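PDB 7D6V: succinate dehydrogenase subunit A from Mycolicibacterium smegmatis, which binds FAD as the flavoprotein subunit of succinate dehydrogenase and probably oxidises succinate to fumarate, passing the electrons on toward quinone. Local coordinates for residues G237-N242 and V582-G587; M543-E548 and V592-V597. All coordinates share one frame; numbering follows the deposited sequence.

Contact 1 of 2, residues G237-N242 and V582-G587; sequences GSALIN and VCRVSG
L240 and C583 form a single antiparallel bridge, a hydrogen-bonded pair in which each residue both gives and takes a backbone bond. L240 N donates to C583 O at 3.1 Å, and C583 N returns the bond to L240 O at 2.7 Å. Both are nearly straight, with N-H...O angles of 167° and 171°.

The same two carbonyl oxygens receive weaker CA-H...O contacts from the neighbouring residues: A239 CA approaches C583 O at 3.4 Å, and V582 CA approaches L240 O at 3.3 Å.

Apolar contacts divide between the two sides of the bridge. On one side L240 CB meets C583 CB at 4.2 Å, and L240 reaches on to I394 and to H230 of helix 230-236. The other side carries A239, I241, V582 and R584. Here V582 branches to serve two neighbours: CG1, anti to the backbone N (chi1 176°), packs diagonally against A239 CB at 3.4 Å, whereas CG2 meets I241 CG2 at 3.5 Å. I241 and V582 lie side by side and point the same way.

The one charged side chain in the contact is R584, extended from CG to NE. Its NE lies 4.0 Å from A239 CB, which approaches the guanidinium obliquely, and V582 CG1 lies over one guanidinium face toward its rim.

On its other edge the segment 237-242 is hydrogen-bonded, through the backbones of A239 and I241, to E395 and G393 of strand 383-395, while strand 582-585 pairs on its far side with strand 594-597. The bridge therefore splices two antiparallel elements edge to edge, joining a strand of the FAD-binding domain to the beta hairpin of the C-terminal region of the flavoprotein.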
# COMPACT_ATOMS: atom_id res chain seq x y z
N GLY A 237 19.90 -17.13 24.50
CA GLY A 237 20.33 -18.47 24.82
C GLY A 237 19.63 -19.55 24.03
O GLY A 237 19.80 -20.74 24.31
N SER A 238 18.83 -19.16 23.05
CA SER A 238 18.16 -20.11 22.18
C SER A 238 19.10 -20.51 21.05
O SER A 238 20.29 -20.19 21.06
CB SER A 238 16.85 -19.53 21.66
OG SER A 238 16.06 -19.04 22.73
N ALA A 239 18.57 -21.22 20.06
CA ALA A 239 19.38 -21.79 19.00
C ALA A 239 18.75 -21.47 17.65
O ALA A 239 17.55 -21.20 17.54
CB ALA A 239 19.52 -23.29 19.17
N LEU A 240 19.58 -21.51 16.62
CA LEU A 240 19.16 -21.26 15.25
C LEU A 240 19.43 -22.50 14.41
O LEU A 240 20.40 -23.23 14.64
CB LEU A 240 19.91 -20.05 14.66
CG LEU A 240 19.25 -18.67 14.71
CD1 LEU A 240 18.78 -18.32 16.10
CD2 LEU A 240 20.23 -17.63 14.21
N ILE A 241 18.56 -22.75 13.43
CA ILE A 241 18.69 -23.90 12.55
C ILE A 241 18.56 -23.43 11.11
O ILE A 241 17.95 -22.41 10.82
CB ILE A 241 17.64 -25.00 12.84
CG1 ILE A 241 16.23 -24.43 12.77
CG2 ILE A 241 17.88 -25.61 14.19
CD1 ILE A 241 15.16 -25.48 12.65
N ASN A 242 19.15 -24.22 10.21
CA ASN A 242 18.98 -24.05 8.76
C ASN A 242 19.37 -22.66 8.29
O ASN A 242 18.78 -22.12 7.36
CB ASN A 242 17.55 -24.37 8.33
CG ASN A 242 17.18 -25.81 8.58
OD1 ASN A 242 18.04 -26.66 8.80
ND2 ASN A 242 15.88 -26.09 8.56
N VAL A 582 22.71 -27.01 14.05
CA VAL A 582 22.19 -25.97 14.92
C VAL A 582 23.29 -25.01 15.37
O VAL A 582 24.39 -25.44 15.73
CB VAL A 582 21.50 -26.62 16.14
CG1 VAL A 582 21.03 -25.57 17.10
CG2 VAL A 582 20.36 -27.50 15.69
N CYS A 583 22.99 -23.71 15.39
CA CYS A 583 23.93 -22.67 15.79
C CYS A 583 23.66 -22.19 17.22
O CYS A 583 22.50 -22.05 17.62
CB CYS A 583 23.85 -21.48 14.84
SG CYS A 583 24.03 -21.88 13.09
N ARG A 584 24.73 -21.92 17.96
CA ARG A 584 24.62 -21.45 19.34
C ARG A 584 25.74 -20.47 19.64
O ARG A 584 26.75 -20.41 18.94
CB ARG A 584 24.65 -22.60 20.34
CG ARG A 584 23.29 -23.16 20.72
CD ARG A 584 23.44 -24.49 21.42
NE ARG A 584 22.27 -25.33 21.25
CZ ARG A 584 22.32 -26.59 20.82
NH1 ARG A 584 23.48 -27.14 20.51
NH2 ARG A 584 21.20 -27.29 20.69
N VAL A 585 25.56 -19.69 20.72
CA VAL A 585 26.53 -18.69 21.16
C VAL A 585 27.50 -19.32 22.15
O VAL A 585 27.10 -20.06 23.06
CB VAL A 585 25.81 -17.48 21.79
CG1 VAL A 585 26.75 -16.70 22.68
CG2 VAL A 585 25.26 -16.59 20.72
N SER A 586 28.79 -19.01 21.99
CA SER A 586 29.84 -19.50 22.88
C SER A 586 30.23 -18.48 23.94
O SER A 586 30.10 -18.74 25.14
CB SER A 586 31.06 -19.93 22.07
OG SER A 586 30.78 -21.11 21.33
N GLY A 587 30.72 -17.32 23.53
CA GLY A 587 31.04 -16.26 24.48
C GLY A 587 32.16 -15.33 24.04
O GLY A 587 33.10 -15.72 23.36

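Contact 2 of 2, residues M543-E548 and V592-V597; sequences MLLVSE and VPDVTV
E548 OE2 is the polar focus where helix 532-556 meets residues 592-594. It forms a salt bridge with K516 of helix 502-518, yet also lies 3.5 Å from D594 OD1 and 3.6 Å from the carbonyl O of V592. The approach to D594 is one of two acceptors, with the carboxylate planes turned 77° apart. E548 gets there on an extended chain whose CG is anti to the backbone N (chi1 -163°). Its other oxygen, OE1, lies 3.8 Å from P593 CA.

One turn earlier, L545 supplies the apolar half. CG is anti to the backbone N (chi1 -168°), and from it CD1 reaches in among V592 and D594, 3.6 Å from V592 CG2 and 3.4 Å from D594 OD1. A231 and L234 of helix 230-236 also pack on this leucine.

K552, a turn after E548, donates to the backbone O of D594 and makes a weak, long ion pair with E548 OE1. Two buried carboxylates so near each other would be expected to raise one another's proton affinity; the salt bridge to K516 probably offsets much of this, with K552 adding a weaker contribution, so that the junction appears to combine balanced charge with leucine-valine packing.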
# COMPACT_ATOMS: atom_id res chain seq x y z
N MET A 543 23.46 -7.85 12.66
CA MET A 543 23.79 -8.26 11.30
C MET A 543 25.09 -9.06 11.27
O MET A 543 25.18 -10.07 10.56
CB MET A 543 23.87 -7.05 10.38
CG MET A 543 22.54 -6.68 9.75
SD MET A 543 22.65 -5.40 8.50
CE MET A 543 22.59 -3.93 9.52
N LEU A 544 26.09 -8.64 12.04
CA LEU A 544 27.36 -9.36 12.07
C LEU A 544 27.19 -10.75 12.66
O LEU A 544 27.75 -11.73 12.14
CB LEU A 544 28.40 -8.57 12.86
CG LEU A 544 28.97 -7.31 12.20
CD1 LEU A 544 29.75 -6.48 13.20
CD2 LEU A 544 29.85 -7.68 11.02
N LEU A 545 26.43 -10.87 13.75
CA LEU A 545 26.20 -12.18 14.36
C LEU A 545 25.49 -13.12 13.39
O LEU A 545 25.89 -14.29 13.22
CB LEU A 545 25.41 -12.02 15.65
CG LEU A 545 25.31 -13.22 16.58
CD1 LEU A 545 26.68 -13.65 17.02
CD2 LEU A 545 24.44 -12.90 17.78
N VAL A 546 24.44 -12.62 12.73
CA VAL A 546 23.69 -13.46 11.80
C VAL A 546 24.55 -13.86 10.61
O VAL A 546 24.47 -14.99 10.12
CB VAL A 546 22.40 -12.75 11.38
CG1 VAL A 546 21.75 -13.47 10.21
CG2 VAL A 546 21.43 -12.68 12.54
N SER A 547 25.39 -12.93 10.12
CA SER A 547 26.27 -13.25 9.01
C SER A 547 27.27 -14.34 9.38
O SER A 547 27.54 -15.25 8.59
CB SER A 547 26.99 -12.00 8.53
OG SER A 547 26.07 -10.96 8.26
N GLU A 548 27.84 -14.26 10.59
CA GLU A 548 28.74 -15.31 11.04
C GLU A 548 28.03 -16.66 11.09
O GLU A 548 28.58 -17.68 10.65
CB GLU A 548 29.33 -14.96 12.40
CG GLU A 548 30.56 -15.76 12.77
CD GLU A 548 31.05 -15.47 14.18
OE1 GLU A 548 31.80 -16.30 14.74
OE2 GLU A 548 30.67 -14.42 14.74
N VAL A 592 29.36 -11.81 19.92
CA VAL A 592 29.76 -13.12 20.42
C VAL A 592 30.10 -14.06 19.26
O VAL A 592 29.62 -13.86 18.14
CB VAL A 592 28.66 -13.70 21.31
CG1 VAL A 592 28.46 -12.82 22.52
CG2 VAL A 592 27.38 -13.78 20.54
N PRO A 593 30.94 -15.06 19.48
CA PRO A 593 31.18 -16.09 18.47
C PRO A 593 30.21 -17.26 18.61
O PRO A 593 29.64 -17.50 19.66
CB PRO A 593 32.62 -16.53 18.75
CG PRO A 593 32.85 -16.24 20.18
CD PRO A 593 31.85 -15.20 20.63
N ASP A 594 30.05 -17.98 17.50
CA ASP A 594 29.07 -19.05 17.41
C ASP A 594 29.75 -20.39 17.15
O ASP A 594 30.81 -20.46 16.53
CB ASP A 594 28.06 -18.77 16.29
CG ASP A 594 27.48 -17.38 16.37
OD1 ASP A 594 28.05 -16.46 15.76
OD2 ASP A 594 26.44 -17.21 17.04
N VAL A 595 29.11 -21.44 17.66
CA VAL A 595 29.48 -22.82 17.38
C VAL A 595 28.29 -23.49 16.72
O VAL A 595 27.16 -23.36 17.19
CB VAL A 595 29.90 -23.56 18.66
CG1 VAL A 595 29.81 -25.06 18.46
CG2 VAL A 595 31.31 -23.18 19.05
N THR A 596 28.55 -24.20 15.62
CA THR A 596 27.52 -24.93 14.89
C THR A 596 27.74 -26.42 15.09
O THR A 596 28.85 -26.92 14.89
CB THR A 596 27.54 -24.56 13.41
OG1 THR A 596 27.65 -23.14 13.27
CG2 THR A 596 26.26 -24.99 12.75
N VAL A 597 26.68 -27.13 15.47
CA VAL A 597 26.73 -28.54 15.82
C VAL A 597 25.79 -29.28 14.87
O VAL A 597 25.04 -28.67 14.10
CB VAL A 597 26.35 -28.78 17.30
CG1 VAL A 597 26.73 -30.18 17.76
CG2 VAL A 597 27.00 -27.73 18.19

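Contacts 1 and 2 are centred about 8 Å apart and share the hairpin of strands 582-585 and 594-597, whose two strands face different partners. The strands are joined by probable hydrogen bonds from V597 N to V582 O and from V595 N to R584 O, both 2.9 Å. Contact 1 ties the first strand to the FAD-binding domain, and contact 2 sets the start of the second against helix 532-556. Helix 230-236 links them further, since its L234 touches V585, L545 and D594. FAD is not reached directly: the flavin cofactor lies about 14 Å from the L240 side chain and about 13 Å from that of L545.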